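CghA (Chaetomium globosum, PDB 6KBC) belongs to a fungal family of two-domain, mostly beta proteins of the calycin clan and binds the ligand WK1 in a pocket. Local coordinates at residues V46-F51 against A181-P186. Sequence-based numbering, arbitrary orientation.
Sequences VETWLF and AYWFRP. With WK1 ((2S)-3-[(2S,4E)-4-[[(1R,2S,4aR,6S,8R,8aS)-2-[(E)-but-2-en-2-yl]-6,8-dimethyl-1,2,4a,5,6,7,8,8a-octahydronaphthalen-1-yl]-oxidanyl-methylidene]-3,5-bis(oxidanylidene)pyrrolidin-2-yl]-2-methyl-2-oxidanyl-propanoic acid), chain B.
T48 and L50 face W183 across a gap one strand wide: 46-51 and 181-186 run in the same direction, with the CA atoms of T48 and W183 8.7 Å apart, and no hydrogen bond links them directly. The indole bridges the gap. With CG of W183 anti to the backbone N (chi1 -178°), its six-membered ring is carried over the intervening strand to the side chains of 46-51. There CD1 of L50 lies at the rim of the ring, close to its plane, 3.9 Å from CH2 and equally near CZ2. T48 comes in obliquely and more loosely, its CG2 4.5 Å from W183 CZ3.

All three residues line the WK1 pocket, and the ligand completes the contact. The benzo part of the indole meets the fused carbocycle obliquely, with CZ3 of W183 3.5 Å from WK1 C5 and CH2 of W183 4.0 Å from WK1 C8. The same CD1 of L50 that meets the tryptophan is 3.9 Å from WK1 C13 in the butenyl group, while OG1 of T48 approaches the methyl carbon C11 of WK1 at 3.9 Å. The polar edge of the indole is directed elsewhere: NE1 of W183 hydrogen-bonds to OD2 of D227, which helps fix the rotation of the ring.

Both segments belong to the Diels-Alderase N-terminal domain. Strand 223-231 lies between them, antiparallel to both; S229 and D227 form backbone hydrogen bonds with T48 and L50, and OG of S229 bonds to the carbonyl O of Y182. Strand 60-69 flanks 46-51 and brings S65, a hydrogen-bonding partner of WK1, against T48 and L50, whereas M257 of strand 252-261, in the C-terminal domain, touches W183; WK1 thus probably sits where the two domains meet.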
loop_
_atom_site.group_PDB
_atom_site.type_symbol
_atom_site.label_atom_id
_atom_site.label_comp_id
_atom_site.label_asym_id
_atom_site.label_seq_id
_atom_site.Cartn_x
_atom_site.Cartn_y
_atom_site.Cartn_z
ATOM N N VAL A 46 -11.803 -2.632 8.731
ATOM C CA VAL A 46 -10.793 -3.348 7.965
ATOM C C VAL A 46 -9.432 -2.936 8.489
ATOM O O VAL A 46 -9.173 -1.747 8.703
ATOM C CB VAL A 46 -10.925 -3.106 6.449
ATOM C CG1 VAL A 46 -10.721 -1.644 6.110
ATOM C CG2 VAL A 46 -9.895 -3.952 5.703
ATOM N N GLU A 47 -8.589 -3.925 8.760
ATOM C CA GLU A 47 -7.209 -3.700 9.137
ATOM C C GLU A 47 -6.327 -4.324 8.070
ATOM O O GLU A 47 -6.635 -5.404 7.551
ATOM C CB GLU A 47 -6.904 -4.298 10.514
ATOM C CG GLU A 47 -7.785 -3.709 11.600
ATOM C CD GLU A 47 -7.104 -3.647 12.947
ATOM O OE1 GLU A 47 -7.573 -4.330 13.877
ATOM O OE2 GLU A 47 -6.129 -2.891 13.085
ATOM N N THR A 48 -5.251 -3.624 7.726
ATOM C CA THR A 48 -4.370 -4.027 6.642
ATOM C C THR A 48 -2.924 -3.879 7.083
ATOM O O THR A 48 -2.538 -2.842 7.631
ATOM C CB THR A 48 -4.623 -3.192 5.376
ATOM O OG1 THR A 48 -6.024 -3.190 5.081
ATOM C CG2 THR A 48 -3.859 -3.773 4.192
ATOM N N TRP A 49 -2.142 -4.931 6.861
ATOM C CA TRP A 49 -0.690 -4.894 6.959
ATOM C C TRP A 49 -0.153 -5.227 5.577
ATOM O O TRP A 49 -0.378 -6.334 5.078
ATOM C CB TRP A 49 -0.167 -5.901 7.991
ATOM C CG TRP A 49 -0.613 -5.633 9.405
ATOM C CD1 TRP A 49 0.123 -5.052 10.403
ATOM C CD2 TRP A 49 -1.890 -5.931 9.969
ATOM N NE1 TRP A 49 -0.619 -4.985 11.555
ATOM C CE2 TRP A 49 -1.860 -5.513 11.314
ATOM C CE3 TRP A 49 -3.060 -6.510 9.469
ATOM C CZ2 TRP A 49 -2.954 -5.655 12.163
ATOM C CZ3 TRP A 49 -4.145 -6.651 10.315
ATOM C CH2 TRP A 49 -4.085 -6.221 11.642
ATOM N N LEU A 50 0.532 -4.276 4.954
ATOM C CA LEU A 50 1.005 -4.441 3.584
ATOM C C LEU A 50 2.522 -4.545 3.560
ATOM O O LEU A 50 3.216 -3.754 4.206
ATOM C CB LEU A 50 0.561 -3.267 2.695
ATOM C CG LEU A 50 1.033 -3.218 1.229
ATOM C CD1 LEU A 50 -0.031 -2.509 0.372
ATOM C CD2 LEU A 50 2.402 -2.519 1.068
ATOM N N PHE A 51 3.033 -5.489 2.771
ATOM C CA PHE A 51 4.470 -5.668 2.583
ATOM C C PHE A 51 4.717 -5.842 1.096
ATOM O O PHE A 51 4.026 -6.624 0.445
ATOM C CB PHE A 51 5.019 -6.901 3.327
ATOM C CG PHE A 51 4.742 -6.908 4.810
ATOM C CD1 PHE A 51 3.514 -7.327 5.295
ATOM C CD2 PHE A 51 5.726 -6.530 5.712
ATOM C CE1 PHE A 51 3.265 -7.342 6.673
ATOM C CE2 PHE A 51 5.488 -6.546 7.084
ATOM C CZ PHE A 51 4.254 -6.953 7.560
ATOM N N ALA A 181 -9.841 7.652 8.946
ATOM C CA ALA A 181 -9.344 6.502 8.204
ATOM C C ALA A 181 -7.829 6.626 8.112
ATOM O O ALA A 181 -7.308 7.714 7.848
ATOM C CB ALA A 181 -9.980 6.438 6.806
ATOM N N TYR A 182 -7.117 5.526 8.352
ATOM C CA TYR A 182 -5.676 5.591 8.560
ATOM C C TYR A 182 -4.951 4.712 7.562
ATOM O O TYR A 182 -5.349 3.568 7.321
ATOM C CB TYR A 182 -5.298 5.211 9.989
ATOM C CG TYR A 182 -6.117 5.987 10.970
ATOM C CD1 TYR A 182 -5.711 7.248 11.391
ATOM C CD2 TYR A 182 -7.324 5.492 11.429
ATOM C CE1 TYR A 182 -6.484 7.980 12.267
ATOM C CE2 TYR A 182 -8.103 6.218 12.304
ATOM C CZ TYR A 182 -7.681 7.453 12.720
ATOM O OH TYR A 182 -8.467 8.168 13.591
ATOM N N TRP A 183 -3.925 5.289 6.952
ATOM C CA TRP A 183 -2.985 4.564 6.114
ATOM C C TRP A 183 -1.680 5.332 6.182
ATOM O O TRP A 183 -1.629 6.511 5.830
ATOM C CB TRP A 183 -3.472 4.441 4.669
ATOM C CG TRP A 183 -2.527 3.663 3.820
ATOM C CD1 TRP A 183 -1.246 4.012 3.480
ATOM C CD2 TRP A 183 -2.770 2.397 3.214
ATOM N NE1 TRP A 183 -0.687 3.037 2.694
ATOM C CE2 TRP A 183 -1.601 2.037 2.513
ATOM C CE3 TRP A 183 -3.868 1.539 3.176
ATOM C CZ2 TRP A 183 -1.494 0.846 1.807
ATOM C CZ3 TRP A 183 -3.763 0.365 2.476
ATOM C CH2 TRP A 183 -2.578 0.020 1.807
ATOM N N PHE A 184 -0.630 4.681 6.660
ATOM C CA PHE A 184 0.668 5.320 6.690
ATOM C C PHE A 184 1.710 4.210 6.607
ATOM O O PHE A 184 1.374 3.034 6.433
ATOM C CB PHE A 184 0.801 6.205 7.936
ATOM C CG PHE A 184 0.634 5.449 9.217
ATOM C CD1 PHE A 184 -0.632 5.278 9.779
ATOM C CD2 PHE A 184 1.728 4.869 9.838
ATOM C CE1 PHE A 184 -0.797 4.548 10.946
ATOM C CE2 PHE A 184 1.574 4.148 11.010
ATOM C CZ PHE A 184 0.316 3.990 11.567
ATOM N N ARG A 185 2.974 4.574 6.744
ATOM C CA ARG A 185 4.058 3.658 6.399
ATOM C C ARG A 185 4.973 3.433 7.592
ATOM O O ARG A 185 5.879 4.246 7.851
ATOM C CB ARG A 185 4.826 4.203 5.198
ATOM C CG ARG A 185 3.958 4.162 3.933
ATOM C CD ARG A 185 4.482 5.060 2.829
ATOM N NE ARG A 185 4.363 6.466 3.174
ATOM C CZ ARG A 185 3.267 7.195 2.978
ATOM N NH1 ARG A 185 2.196 6.648 2.420
ATOM N NH2 ARG A 185 3.255 8.467 3.342
ATOM N N PRO A 186 4.781 2.352 8.342
ATOM C CA PRO A 186 5.725 2.043 9.430
ATOM C C PRO A 186 7.155 1.910 8.948
ATOM O O PRO A 186 8.088 2.297 9.668
ATOM C CB PRO A 186 5.179 0.726 9.986
ATOM C CG PRO A 186 3.708 0.821 9.737
ATOM C CD PRO A 186 3.619 1.445 8.353
HETATM O O WK1 B . -7.323 -8.871 -4.655
HETATM C C17 WK1 B . -6.245 -8.335 -4.683
HETATM O O1 WK1 B . -5.228 -8.949 -4.841
HETATM C C19 WK1 B . -6.139 -6.873 -4.532
HETATM O O2 WK1 B . -7.377 -6.248 -4.495
HETATM C C18 WK1 B . -5.438 -6.312 -5.731
HETATM C C20 WK1 B . -5.432 -6.704 -3.217
HETATM C C22 WK1 B . -4.894 -5.339 -3.071
HETATM N N WK1 B . -4.030 -5.061 -1.940
HETATM C C21 WK1 B . -4.396 -3.916 -1.372
HETATM O O5 WK1 B . -3.764 -3.412 -0.338
HETATM C C23 WK1 B . -5.838 -4.246 -3.015
HETATM O O4 WK1 B . -6.849 -4.061 -3.838
HETATM C C24 WK1 B . -5.577 -3.295 -1.990
HETATM C C16 WK1 B . -6.320 -2.073 -1.703
HETATM O O3 WK1 B . -7.317 -1.798 -2.452
HETATM C C9 WK1 B . -5.845 -1.132 -0.678
HETATM C C8 WK1 B . -4.812 -0.317 -1.507
HETATM C C12 WK1 B . -3.930 -1.041 -2.503
HETATM C C13 WK1 B . -2.713 -1.445 -2.213
HETATM C C90 WK1 B . -1.872 -2.162 -3.213
HETATM C C14 WK1 B . -4.436 -1.322 -3.872
HETATM C C7 WK1 B . -5.466 0.782 -2.288
HETATM C C6 WK1 B . -6.245 1.623 -1.662
HETATM C C3 WK1 B . -6.657 1.259 -0.272
HETATM C C4 WK1 B . -6.915 -0.222 -0.091
HETATM C C5 WK1 B . -7.025 -0.472 1.401
HETATM C C11 WK1 B . -7.468 -1.878 1.656
HETATM C C2 WK1 B . -7.738 2.104 0.350
HETATM C C1 WK1 B . -7.573 1.926 1.826
HETATM C C10 WK1 B . -8.400 2.837 2.671
HETATM C C WK1 B . -7.918 0.503 2.143
#